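Local coordinates for protein phospho-2-dehydro-3-deoxyheptonate aldolase (Francisella tularensis, PDB 3TQK) that probably catalyses the condensation of phosphoenolpyruvate with D-erythrose 4-phosphate to give 3-deoxy-D-arabino-heptulosonate 7-phosphate, the first committed step towards chorismate, at residues K94-T98 / I99-G103; F141-V144 / I145-Q148; E165-V168 / H169-A173; V197-T201 / Y202-F206; S208-K211 / S212-A216. All coordinates share one frame; numbering follows the deposited sequence.

Interaction 1: residues K94-T98 / I99-G103; sequences KPRTT and IGWKG
Arg96 lies across a tight reversal of the chain and fastens itself to the returning limb at Ile99 and Trp101. Its CB begins the contact, 3.5 Å from Ile99 O. CG, beside the backbone N, lies 3.7 Å from Ile99 O, and a bend at chi2 (-70°) turns CD and the polar end towards Trp101. Beyond CD the polar end takes over: NE donates to Trp101 O at 2.8 Å, with an N-H...O angle of 151° and the oxygen near the guanidinium plane. NH2 adds a weak second bond to that oxygen and lies beside Trp101 CB, 4.0 Å away. The loop follows barrel strand 84-89 and carries the Lys-Pro-Arg-Thr sequence which, in related class-I DAHP synthases, helps to bind erythrose 4-phosphate. Lys94 lays its CG against one face of the guanidinium, offset toward the rim, while its side chain approaches the manganese ligands Cys58 and Asp322. The backbone locks the base of the reversal, Lys94 N bonding to Lys102 O at 2.8 Å. At the bend a water accepts from Thr98 N and donates to Ile99 O at 2.7 Å. Lys102 projects outwards from the loop, and its NZ bonds to His204 ND1 of the second subunit; Arg170 NH1 of that subunit donates to Thr97 O.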
loop_
_atom_site.group_PDB
_atom_site.type_symbol
_atom_site.label_atom_id
_atom_site.label_comp_id
_atom_site.label_asym_id
_atom_site.label_seq_id
_atom_site.Cartn_x
_atom_site.Cartn_y
_atom_site.Cartn_z
ATOM N N LYS A 94 -2.700 14.239 -2.644
ATOM C CA LYS A 94 -3.790 13.938 -3.561
ATOM C C LYS A 94 -3.471 12.649 -4.329
ATOM O O LYS A 94 -2.440 12.564 -5.003
ATOM C CB LYS A 94 -3.980 15.098 -4.539
ATOM C CG LYS A 94 -5.038 14.868 -5.629
ATOM C CD LYS A 94 -6.423 14.597 -5.056
ATOM C CE LYS A 94 -7.435 14.393 -6.175
ATOM N NZ LYS A 94 -7.234 13.096 -6.836
ATOM N N PRO A 95 -4.338 11.630 -4.206
ATOM C CA PRO A 95 -4.199 10.433 -5.050
ATOM C C PRO A 95 -4.294 10.734 -6.547
ATOM O O PRO A 95 -5.150 11.532 -6.969
ATOM C CB PRO A 95 -5.379 9.545 -4.626
ATOM C CG PRO A 95 -6.148 10.327 -3.545
ATOM C CD PRO A 95 -5.272 11.424 -3.080
ATOM N N ARG A 96 -3.430 10.083 -7.330
ATOM C CA ARG A 96 -3.412 10.204 -8.795
ATOM C C ARG A 96 -3.382 8.820 -9.450
ATOM O O ARG A 96 -2.622 7.950 -9.019
ATOM C CB ARG A 96 -2.178 10.984 -9.258
ATOM C CG ARG A 96 -2.023 12.380 -8.654
ATOM C CD ARG A 96 -3.077 13.370 -9.177
ATOM N NE ARG A 96 -2.948 14.685 -8.538
ATOM C CZ ARG A 96 -3.740 15.733 -8.767
ATOM N NH1 ARG A 96 -4.750 15.648 -9.628
ATOM N NH2 ARG A 96 -3.520 16.878 -8.127
ATOM N N THR A 97 -4.193 8.632 -10.490
ATOM C CA THR A 97 -4.261 7.368 -11.226
ATOM C C THR A 97 -2.877 6.918 -11.718
ATOM O O THR A 97 -2.524 5.745 -11.591
ATOM C CB THR A 97 -5.217 7.487 -12.434
ATOM O OG1 THR A 97 -6.500 7.920 -11.977
ATOM C CG2 THR A 97 -5.371 6.152 -13.168
ATOM N N THR A 98 -2.113 7.854 -12.283
ATOM C CA THR A 98 -0.723 7.611 -12.646
ATOM C C THR A 98 0.180 8.744 -12.132
ATOM O O THR A 98 0.924 8.555 -11.165
ATOM C CB THR A 98 -0.536 7.384 -14.183
ATOM O OG1 THR A 98 -0.971 8.537 -14.913
ATOM C CG2 THR A 98 -1.327 6.165 -14.647
ATOM N N ILE A 99 0.103 9.916 -12.762
ATOM C CA ILE A 99 0.950 11.049 -12.381
ATOM C C ILE A 99 0.150 12.325 -12.082
ATOM O O ILE A 99 -1.072 12.357 -12.245
ATOM C CB ILE A 99 2.038 11.324 -13.456
ATOM C CG1 ILE A 99 1.403 11.634 -14.822
ATOM C CG2 ILE A 99 2.989 10.129 -13.535
ATOM C CD1 ILE A 99 2.307 12.422 -15.750
ATOM N N GLY A 100 0.860 13.359 -11.628
ATOM C CA GLY A 100 0.252 14.645 -11.251
ATOM C C GLY A 100 0.836 15.196 -9.958
ATOM O O GLY A 100 1.561 14.490 -9.255
ATOM N N TRP A 101 0.536 16.464 -9.660
ATOM C CA TRP A 101 0.890 17.073 -8.366
ATOM C C TRP A 101 0.469 16.138 -7.261
ATOM O O TRP A 101 -0.700 15.789 -7.181
ATOM C CB TRP A 101 0.173 18.408 -8.170
ATOM C CG TRP A 101 0.581 19.174 -6.936
ATOM C CD1 TRP A 101 1.810 19.688 -6.664
ATOM C CD2 TRP A 101 -0.260 19.542 -5.832
ATOM N NE1 TRP A 101 1.798 20.343 -5.449
ATOM C CE2 TRP A 101 0.538 20.275 -4.923
ATOM C CE3 TRP A 101 -1.605 19.321 -5.520
ATOM C CZ2 TRP A 101 0.033 20.784 -3.723
ATOM C CZ3 TRP A 101 -2.108 19.841 -4.332
ATOM C CH2 TRP A 101 -1.289 20.559 -3.448
ATOM N N LYS A 102 1.425 15.736 -6.427
ATOM C CA LYS A 102 1.173 14.789 -5.341
ATOM C C LYS A 102 0.562 15.478 -4.124
ATOM O O LYS A 102 -0.051 14.814 -3.287
ATOM C CB LYS A 102 2.471 14.094 -4.890
ATOM C CG LYS A 102 2.678 12.654 -5.363
ATOM C CD LYS A 102 3.603 12.542 -6.593
ATOM C CE LYS A 102 4.558 11.349 -6.445
ATOM N NZ LYS A 102 5.659 11.315 -7.428
ATOM N N GLY A 103 0.773 16.784 -3.984
ATOM C CA GLY A 103 0.316 17.472 -2.796
ATOM C C GLY A 103 1.346 18.389 -2.180
ATOM O O GLY A 103 2.442 18.544 -2.702
HETATM O O HOH W 1 -2.992 10.603 -13.026
#

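Interaction 2: residues F141-V144 / I145-Q148; sequences FLDV and ITPQ
Asp143 turns its carboxylate onto the backbone just ahead, where Ile145, Thr146 and Pro147 follow one another round a bend. With chi1 at 72°, CG stands between the aspartate's own N and carbonyl carbon, and OD1 is delivered to three donors. Ile145 N reaches it at 3.2 Å, from well above the carboxylate plane, and so closes an Asx turn. Thr146 N comes in on the syn side, 21° out of the carboxylate plane, at 2.9 Å with a fairly straight N-H...O angle of 160°. The hydroxyl of Thr146 supplies the third bond, OG1 to OD1 at 2.8 Å, and accepts one from a water that also receives Leu142 N. The other oxygen, OD2, lies 3.9 Å from Ile145 CB. Pro147 packs against the aspartate's backbone: its CD lies 3.1 Å from Asp143 O, and its CB meets CD1 of Phe141, just past barrel strand 137-140, at 4.1 Å. Ile145 also packs its CG1 against Val144 CG2. This is the loop leaving the third barrel strand, and Leu207 of the second subunit packs on Asp143, Ile145 and Thr146, so the turn is part of the dimer interface. Three donors converging on one carboxylate oxygen would be expected to favour the ionised form and to hold its rotation, and the three bonds tie Asp143 to Ile145 and Thr146 through both backbone and hydroxyl.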
loop_
_atom_site.group_PDB
_atom_site.type_symbol
_atom_site.label_atom_id
_atom_site.label_comp_id
_atom_site.label_asym_id
_atom_site.label_seq_id
_atom_site.Cartn_x
_atom_site.Cartn_y
_atom_site.Cartn_z
ATOM N N PHE A 141 -2.633 9.354 6.925
ATOM C CA PHE A 141 -1.337 8.800 7.235
ATOM C C PHE A 141 -0.889 7.971 6.024
ATOM O O PHE A 141 -1.482 6.940 5.707
ATOM C CB PHE A 141 -1.414 7.975 8.515
ATOM C CG PHE A 141 -1.617 8.809 9.768
ATOM C CD1 PHE A 141 -0.628 9.669 10.207
ATOM C CD2 PHE A 141 -2.791 8.734 10.498
ATOM C CE1 PHE A 141 -0.798 10.441 11.353
ATOM C CE2 PHE A 141 -2.957 9.494 11.646
ATOM C CZ PHE A 141 -1.956 10.344 12.074
ATOM N N LEU A 142 0.169 8.435 5.368
ATOM C CA LEU A 142 0.551 7.995 4.016
ATOM C C LEU A 142 1.663 6.933 3.960
ATOM O O LEU A 142 1.667 6.085 3.054
ATOM C CB LEU A 142 1.048 9.220 3.239
ATOM C CG LEU A 142 0.085 10.400 3.063
ATOM C CD1 LEU A 142 0.823 11.704 2.758
ATOM C CD2 LEU A 142 -0.903 10.028 1.958
ATOM N N ASP A 143 2.606 6.999 4.911
ATOM C CA ASP A 143 3.816 6.160 4.881
ATOM C C ASP A 143 4.472 6.093 6.265
ATOM O O ASP A 143 3.899 6.600 7.230
ATOM C CB ASP A 143 4.773 6.699 3.826
ATOM C CG ASP A 143 5.439 8.006 4.236
ATOM O OD1 ASP A 143 5.092 8.568 5.273
ATOM O OD2 ASP A 143 6.345 8.471 3.522
ATOM N N VAL A 144 5.651 5.472 6.382
ATOM C CA VAL A 144 6.290 5.296 7.699
ATOM C C VAL A 144 7.269 6.412 8.064
ATOM O O VAL A 144 7.964 6.323 9.083
ATOM C CB VAL A 144 7.013 3.917 7.815
ATOM C CG1 VAL A 144 6.021 2.771 7.605
ATOM C CG2 VAL A 144 8.199 3.802 6.853
ATOM N N ILE A 145 7.319 7.468 7.251
ATOM C CA ILE A 145 8.296 8.541 7.440
ATOM C C ILE A 145 7.604 9.846 7.863
ATOM O O ILE A 145 7.966 10.431 8.882
ATOM C CB ILE A 145 9.169 8.724 6.163
ATOM C CG1 ILE A 145 10.048 7.477 5.962
ATOM C CG2 ILE A 145 10.048 9.946 6.265
ATOM C CD1 ILE A 145 10.820 7.419 4.617
ATOM N N THR A 146 6.593 10.278 7.110
ATOM C CA THR A 146 5.948 11.571 7.359
ATOM C C THR A 146 5.261 11.685 8.720
ATOM O O THR A 146 5.305 12.745 9.332
ATOM C CB THR A 146 4.949 11.972 6.230
ATOM O OG1 THR A 146 3.931 10.970 6.092
ATOM C CG2 THR A 146 5.677 12.133 4.884
ATOM N N PRO A 147 4.645 10.603 9.222
ATOM C CA PRO A 147 3.913 10.764 10.481
ATOM C C PRO A 147 4.706 11.251 11.681
ATOM O O PRO A 147 4.144 11.915 12.545
ATOM C CB PRO A 147 3.388 9.356 10.753
ATOM C CG PRO A 147 3.282 8.741 9.416
ATOM C CD PRO A 147 4.471 9.242 8.680
ATOM N N GLN A 148 5.994 10.930 11.750
ATOM C CA GLN A 148 6.839 11.380 12.855
ATOM C C GLN A 148 6.926 12.898 12.930
ATOM O O GLN A 148 7.211 13.450 13.991
ATOM C CB GLN A 148 8.247 10.791 12.728
ATOM C CG GLN A 148 8.310 9.280 12.966
ATOM C CD GLN A 148 8.134 8.879 14.446
ATOM O OE1 GLN A 148 7.737 9.690 15.304
ATOM N NE2 GLN A 148 8.437 7.619 14.746
HETATM O O HOH W 2 1.401 10.989 6.924
#

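Interaction 3: residues E165-V168 / H169-A173; sequences ESQV and HRELA
The start of helix 167-173, in the beta-alpha-beta unit between barrel strands 156-159 and 179-183, is tied by Ser166 to His169. Ser166 holds the N-cap position, yet its hydroxyl does no capping: with OG anti to the backbone N (chi1 174°) it turns to the imidazole and meets His169 ND1 at 2.7 Å, in the plane of the ring. The hydrogen bond could run either way. Ser166 contributes its carbonyl to the helix instead, accepting Arg170 N at 3.2 Å with the donor almost on the line of the C=O bond. Glu171 N to Gln167 O, 3.0 Å, and Leu172 N to Val168 O continue the regular pattern. The extended Glu171 side chain runs alongside the preceding turn, its CG 3.1 Å from Gln167 O and its OE1 3.4 Å from Val168 CA. Arg170 extends in another direction, its CG 3.7 Å from Ser166 O and its NH2 near Glu165 CA, with NE bound to Val164 O and NH1 to Thr97 O of the second subunit. Around the turn, His169 NE2 bonds to Leu142 O in the loop after strand 137-140. Arg170 lies against helix 191-200, while Val168 and Glu171 rest on Phe206 of strand 205-209.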
loop_
_atom_site.group_PDB
_atom_site.type_symbol
_atom_site.label_atom_id
_atom_site.label_comp_id
_atom_site.label_asym_id
_atom_site.label_seq_id
_atom_site.Cartn_x
_atom_site.Cartn_y
_atom_site.Cartn_z
ATOM N N GLU A 165 -5.609 -2.397 1.821
ATOM C CA GLU A 165 -5.078 -3.754 1.835
ATOM C C GLU A 165 -3.580 -3.784 2.122
ATOM O O GLU A 165 -2.967 -4.845 2.073
ATOM C CB GLU A 165 -5.321 -4.436 0.504
ATOM C CG GLU A 165 -6.756 -4.819 0.216
ATOM C CD GLU A 165 -6.873 -5.515 -1.121
ATOM O OE1 GLU A 165 -6.832 -4.800 -2.145
ATOM O OE2 GLU A 165 -6.987 -6.760 -1.150
ATOM N N SER A 166 -2.981 -2.639 2.401
ATOM C CA SER A 166 -1.529 -2.564 2.533
ATOM C C SER A 166 -1.101 -2.934 3.946
ATOM O O SER A 166 -1.509 -2.307 4.909
ATOM C CB SER A 166 -1.047 -1.154 2.212
ATOM O OG SER A 166 0.324 -1.001 2.467
ATOM N N GLN A 167 -0.244 -3.935 4.047
ATOM C CA GLN A 167 0.154 -4.483 5.333
ATOM C C GLN A 167 0.830 -3.447 6.244
ATOM O O GLN A 167 0.521 -3.377 7.445
ATOM C CB GLN A 167 1.062 -5.692 5.115
ATOM C CG GLN A 167 1.523 -6.393 6.401
ATOM C CD GLN A 167 0.385 -6.891 7.282
ATOM O OE1 GLN A 167 0.503 -6.884 8.510
ATOM N NE2 GLN A 167 -0.712 -7.321 6.670
ATOM N N VAL A 168 1.731 -2.638 5.699
ATOM C CA VAL A 168 2.471 -1.698 6.546
ATOM C C VAL A 168 1.543 -0.586 7.040
ATOM O O VAL A 168 1.778 -0.017 8.104
ATOM C CB VAL A 168 3.732 -1.104 5.854
ATOM C CG1 VAL A 168 4.533 -0.204 6.839
ATOM C CG2 VAL A 168 4.645 -2.232 5.350
ATOM N N HIS A 169 0.481 -0.303 6.284
ATOM C CA HIS A 169 -0.491 0.700 6.701
ATOM C C HIS A 169 -1.360 0.235 7.879
ATOM O O HIS A 169 -1.641 1.017 8.795
ATOM C CB HIS A 169 -1.322 1.173 5.508
ATOM C CG HIS A 169 -0.524 2.002 4.553
ATOM N ND1 HIS A 169 0.275 1.443 3.575
ATOM C CD2 HIS A 169 -0.323 3.340 4.489
ATOM C CE1 HIS A 169 0.895 2.410 2.918
ATOM N NE2 HIS A 169 0.548 3.570 3.452
ATOM N N ARG A 170 -1.752 -1.038 7.872
ATOM C CA ARG A 170 -2.428 -1.622 9.027
ATOM C C ARG A 170 -1.474 -1.619 10.238
ATOM O O ARG A 170 -1.843 -1.225 11.337
ATOM C CB ARG A 170 -2.907 -3.032 8.691
ATOM C CG ARG A 170 -3.914 -3.069 7.551
ATOM C CD ARG A 170 -4.053 -4.460 6.934
ATOM N NE ARG A 170 -5.175 -4.502 5.992
ATOM C CZ ARG A 170 -5.849 -5.595 5.656
ATOM N NH1 ARG A 170 -5.511 -6.771 6.150
ATOM N NH2 ARG A 170 -6.858 -5.518 4.800
ATOM N N GLU A 171 -0.226 -1.992 10.016
ATOM C CA GLU A 171 0.771 -2.000 11.090
ATOM C C GLU A 171 1.021 -0.610 11.662
ATOM O O GLU A 171 1.081 -0.416 12.889
ATOM C CB GLU A 171 2.070 -2.569 10.552
ATOM C CG GLU A 171 1.950 -4.047 10.160
ATOM C CD GLU A 171 3.132 -4.558 9.382
ATOM O OE1 GLU A 171 3.899 -3.765 8.801
ATOM O OE2 GLU A 171 3.293 -5.782 9.347
ATOM N N LEU A 172 1.181 0.343 10.753
ATOM C CA LEU A 172 1.348 1.750 11.088
ATOM C C LEU A 172 0.183 2.243 11.945
ATOM O O LEU A 172 0.387 2.888 12.968
ATOM C CB LEU A 172 1.443 2.579 9.793
ATOM C CG LEU A 172 1.322 4.090 9.909
ATOM C CD1 LEU A 172 2.551 4.662 10.639
ATOM C CD2 LEU A 172 1.188 4.708 8.540
ATOM N N ALA A 173 -1.037 1.925 11.527
ATOM C CA ALA A 173 -2.215 2.364 12.248
ATOM C C ALA A 173 -2.236 1.770 13.633
ATOM O O ALA A 173 -2.682 2.425 14.569
ATOM C CB ALA A 173 -3.497 1.985 11.489
#

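Interaction 4: residues V197-T201 / Y202-F206; sequences VKSAT and YPHHF
Ser199 O, near the end of helix 191-200, gathers two donors from the chain that leaves the helix for the hairpin strand 205-209. Tyr202 N reaches it at 3.2 Å and His204 NE2 at 2.8 Å, and they come from opposite faces of the carbonyl plane. The histidine bond is the straighter-aimed of the pair on the donor side, since the oxygen lies in the plane of the imidazole and the N-H...O angle is 165°. The helix end is thus joined to a side chain five residues on, across a connection that in this TIM barrel leads to an added two-stranded hairpin before strand 226-230. The next carbonyl back, Lys198 O, also has two donors, Thr201 N and Thr201 OG1, the hydroxyl at 2.5 Å in the carbonyl plane. Tyr202 lies alongside Thr201, both side chains pointing the same way, and its CD2 sits 3.3 Å from Lys198 O. Further out, the lysine chain, bent at chi2, passes the tyrosine tip obliquely and sends NZ to Ala254 O. What positions the imidazole lies in part across the dimer: its ND1 bonds to Lys102 NZ of the second subunit, consistent with a neutral ring whose proton is on NE2. Within its own chain, Glu171 packs against it, and His204 N bonds to Thr220 OG1 on the partner strand. At the outer rim, Lys198 CE stands 3.7 Å from Tyr202 OH.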
loop_
_atom_site.group_PDB
_atom_site.type_symbol
_atom_site.label_atom_id
_atom_site.label_comp_id
_atom_site.label_asym_id
_atom_site.label_seq_id
_atom_site.Cartn_x
_atom_site.Cartn_y
_atom_site.Cartn_z
ATOM N N VAL A 197 -9.307 -2.803 9.842
ATOM C CA VAL A 197 -9.635 -2.388 11.202
ATOM C C VAL A 197 -9.247 -3.512 12.181
ATOM O O VAL A 197 -8.567 -3.267 13.174
ATOM C CB VAL A 197 -11.134 -2.030 11.344
ATOM C CG1 VAL A 197 -11.523 -1.895 12.807
ATOM C CG2 VAL A 197 -11.457 -0.735 10.596
ATOM N N LYS A 198 -9.656 -4.738 11.868
ATOM C CA LYS A 198 -9.382 -5.883 12.711
ATOM C C LYS A 198 -7.884 -6.071 12.932
ATOM O O LYS A 198 -7.431 -6.199 14.076
ATOM C CB LYS A 198 -9.968 -7.146 12.084
ATOM C CG LYS A 198 -9.816 -8.423 12.911
ATOM C CD LYS A 198 -10.428 -8.282 14.290
ATOM C CE LYS A 198 -10.603 -9.642 14.982
ATOM N NZ LYS A 198 -11.004 -9.425 16.399
ATOM N N SER A 199 -7.128 -6.076 11.840
ATOM C CA SER A 199 -5.682 -6.231 11.902
ATOM C C SER A 199 -5.023 -5.157 12.746
ATOM O O SER A 199 -4.089 -5.438 13.486
ATOM C CB SER A 199 -5.080 -6.230 10.500
ATOM O OG SER A 199 -3.673 -6.343 10.549
ATOM N N ALA A 200 -5.517 -3.931 12.637
ATOM C CA ALA A 200 -4.946 -2.788 13.347
ATOM C C ALA A 200 -5.153 -2.835 14.873
ATOM O O ALA A 200 -4.440 -2.144 15.617
ATOM C CB ALA A 200 -5.496 -1.472 12.766
ATOM N N THR A 201 -6.123 -3.625 15.338
ATOM C CA THR A 201 -6.318 -3.826 16.781
ATOM C C THR A 201 -5.197 -4.664 17.420
ATOM O O THR A 201 -5.032 -4.623 18.641
ATOM C CB THR A 201 -7.673 -4.531 17.141
ATOM O OG1 THR A 201 -7.706 -5.852 16.580
ATOM C CG2 THR A 201 -8.885 -3.722 16.675
ATOM N N TYR A 202 -4.444 -5.423 16.618
ATOM C CA TYR A 202 -3.408 -6.301 17.148
ATOM C C TYR A 202 -2.071 -5.621 17.340
ATOM O O TYR A 202 -1.793 -4.611 16.702
ATOM C CB TYR A 202 -3.207 -7.499 16.231
ATOM C CG TYR A 202 -4.360 -8.482 16.281
ATOM C CD1 TYR A 202 -4.407 -9.483 17.242
ATOM C CD2 TYR A 202 -5.393 -8.403 15.365
ATOM C CE1 TYR A 202 -5.472 -10.397 17.277
ATOM C CE2 TYR A 202 -6.440 -9.283 15.386
ATOM C CZ TYR A 202 -6.484 -10.275 16.339
ATOM O OH TYR A 202 -7.547 -11.130 16.328
ATOM N N PRO A 203 -1.223 -6.183 18.215
ATOM C CA PRO A 203 0.144 -5.707 18.282
ATOM C C PRO A 203 0.917 -6.218 17.067
ATOM O O PRO A 203 0.656 -7.320 16.570
ATOM C CB PRO A 203 0.688 -6.315 19.593
ATOM C CG PRO A 203 -0.471 -7.050 20.234
ATOM C CD PRO A 203 -1.465 -7.296 19.151
ATOM N N HIS A 204 1.847 -5.411 16.588
ATOM C CA HIS A 204 2.652 -5.761 15.434
ATOM C C HIS A 204 4.105 -5.368 15.706
ATOM O O HIS A 204 4.376 -4.411 16.445
ATOM C CB HIS A 204 2.146 -5.001 14.188
ATOM C CG HIS A 204 0.823 -5.476 13.675
ATOM N ND1 HIS A 204 0.700 -6.553 12.828
ATOM C CD2 HIS A 204 -0.437 -5.028 13.898
ATOM C CE1 HIS A 204 -0.579 -6.747 12.545
ATOM N NE2 HIS A 204 -1.291 -5.823 13.170
ATOM N N HIS A 205 5.028 -6.122 15.116
ATOM C CA HIS A 205 6.407 -5.694 14.959
ATOM C C HIS A 205 6.583 -5.320 13.488
ATOM O O HIS A 205 6.274 -6.115 12.608
ATOM C CB HIS A 205 7.376 -6.813 15.347
ATOM C CG HIS A 205 7.563 -6.977 16.825
ATOM N ND1 HIS A 205 6.549 -7.388 17.665
ATOM C CD2 HIS A 205 8.656 -6.813 17.607
ATOM C CE1 HIS A 205 7.006 -7.460 18.902
ATOM N NE2 HIS A 205 8.286 -7.130 18.894
ATOM N N PHE A 206 7.045 -4.104 13.218
ATOM C CA PHE A 206 7.278 -3.674 11.836
ATOM C C PHE A 206 8.373 -2.631 11.737
ATOM O O PHE A 206 8.728 -2.010 12.726
ATOM C CB PHE A 206 5.987 -3.145 11.213
ATOM C CG PHE A 206 5.608 -1.735 11.629
ATOM C CD1 PHE A 206 5.149 -1.461 12.903
ATOM C CD2 PHE A 206 5.652 -0.700 10.717
ATOM C CE1 PHE A 206 4.777 -0.174 13.260
ATOM C CE2 PHE A 206 5.269 0.574 11.063
ATOM C CZ PHE A 206 4.838 0.836 12.339
#

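Interaction 5: residues S208-K211 / S212-A216; sequences STTK and SGSTA
Thr210 and Ser212 hold their hydroxyls in the same rotation, each oxygen between its own backbone N and carbonyl carbon (chi1 66° and 68°), and this brings Thr210 OG1 within 2.7 Å of Ser212 OG. Either could be the donor. The same threonine oxygen accepts Ser214 N at 3.1 Å, linking the two sides of the bend. Behind it the backbone makes a type I turn from Thr210 to Gly213, with Gly213 N on Thr210 O at 3.1 Å. Gly213, at positive phi (81°), and the bond from Thr210 N to Ser214 O (2.8 Å) complete the G1-bulge form of a beta hairpin, the one joining strands 205-209 and 215-220. Its antiparallel pairing runs on through Thr209 and Thr215, a non-hydrogen-bonded pair whose CG2 methyls are 4.5 Å apart, to Ser208 and Ala216, a hydrogen-bonded pair with Ser208 N on Ala216 O at 3.0 Å. On the side of the sheet bearing Ala216, its CB touches Thr210 CG2 at 3.7 Å. Thr209 sends its OG1 to Val144 O, and Lys211 its NZ to Gln148 OE1. Thr215 packs on Thr209 of the second subunit, and backbone bonds from Gly213 and Thr215 also reach that subunit.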
loop_
_atom_site.group_PDB
_atom_site.type_symbol
_atom_site.label_atom_id
_atom_site.label_comp_id
_atom_site.label_asym_id
_atom_site.label_seq_id
_atom_site.Cartn_x
_atom_site.Cartn_y
_atom_site.Cartn_z
ATOM N N SER A 208 9.897 0.884 10.742
ATOM C CA SER A 208 9.443 2.264 10.638
ATOM C C SER A 208 10.637 3.161 10.871
ATOM O O SER A 208 11.775 2.710 10.749
ATOM C CB SER A 208 8.341 2.564 11.654
ATOM O OG SER A 208 7.683 3.798 11.355
ATOM N N THR A 209 10.386 4.428 11.186
ATOM C CA THR A 209 11.457 5.395 11.368
ATOM C C THR A 209 11.259 6.192 12.658
ATOM O O THR A 209 10.127 6.374 13.117
ATOM C CB THR A 209 11.603 6.360 10.137
ATOM O OG1 THR A 209 10.417 7.154 9.979
ATOM C CG2 THR A 209 11.866 5.562 8.844
ATOM N N THR A 210 12.373 6.643 13.233
ATOM C CA THR A 210 12.386 7.388 14.481
ATOM C C THR A 210 12.348 8.896 14.235
ATOM O O THR A 210 12.505 9.370 13.114
ATOM C CB THR A 210 13.677 7.111 15.260
ATOM O OG1 THR A 210 14.776 7.648 14.520
ATOM C CG2 THR A 210 13.890 5.609 15.503
ATOM N N LYS A 211 12.186 9.663 15.301
ATOM C CA LYS A 211 12.208 11.122 15.176
ATOM C C LYS A 211 13.611 11.612 14.832
ATOM O O LYS A 211 13.766 12.683 14.256
ATOM C CB LYS A 211 11.669 11.791 16.447
ATOM C CG LYS A 211 10.144 11.685 16.556
ATOM C CD LYS A 211 9.627 12.127 17.912
ATOM C CE LYS A 211 8.117 11.948 18.031
ATOM N NZ LYS A 211 7.642 10.537 17.967
ATOM N N SER A 212 14.631 10.826 15.174
ATOM C CA SER A 212 16.005 11.167 14.796
ATOM C C SER A 212 16.318 10.895 13.317
ATOM O O SER A 212 17.428 11.129 12.888
ATOM C CB SER A 212 17.012 10.401 15.666
ATOM O OG SER A 212 16.961 9.011 15.377
ATOM N N GLY A 213 15.352 10.389 12.557
ATOM C CA GLY A 213 15.551 10.088 11.129
ATOM C C GLY A 213 16.249 8.770 10.852
ATOM O O GLY A 213 16.807 8.585 9.792
ATOM N N SER A 214 16.191 7.854 11.811
ATOM C CA SER A 214 16.775 6.534 11.687
ATOM C C SER A 214 15.710 5.487 11.425
ATOM O O SER A 214 14.561 5.697 11.750
ATOM C CB SER A 214 17.493 6.170 12.987
ATOM O OG SER A 214 17.822 4.781 12.995
ATOM N N THR A 215 16.113 4.352 10.858
ATOM C CA THR A 215 15.224 3.212 10.733
ATOM C C THR A 215 15.261 2.453 12.063
ATOM O O THR A 215 16.239 2.552 12.796
ATOM C CB THR A 215 15.624 2.267 9.569
ATOM O OG1 THR A 215 16.988 1.867 9.711
ATOM C CG2 THR A 215 15.449 2.942 8.206
ATOM N N ALA A 216 14.195 1.718 12.367
ATOM C CA ALA A 216 14.063 0.990 13.626
ATOM C C ALA A 216 12.965 -0.040 13.521
ATOM O O ALA A 216 12.109 0.059 12.639
ATOM C CB ALA A 216 13.733 1.952 14.766
#

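In the fold
The five contacts come in series along the chain, each closing before the next opens. Interactions 2 to 5 form a connected group: interaction 3 lies with its centre about 8 Å from that of interaction 4 and about 11 Å from that of interaction 2, and interaction 2 also touches interaction 5. Interactions 4 and 5 share strand 205-209, the first strand of the hairpin added to the barrel. Interaction 1 stands apart beside the manganese site, its centre about 17 Å from that of interaction 2. All five touch the second subunit, whose 165-173 and 197-206 segments bond to the 94-103 loop, so the dimer interface joins the group to the active-site loop.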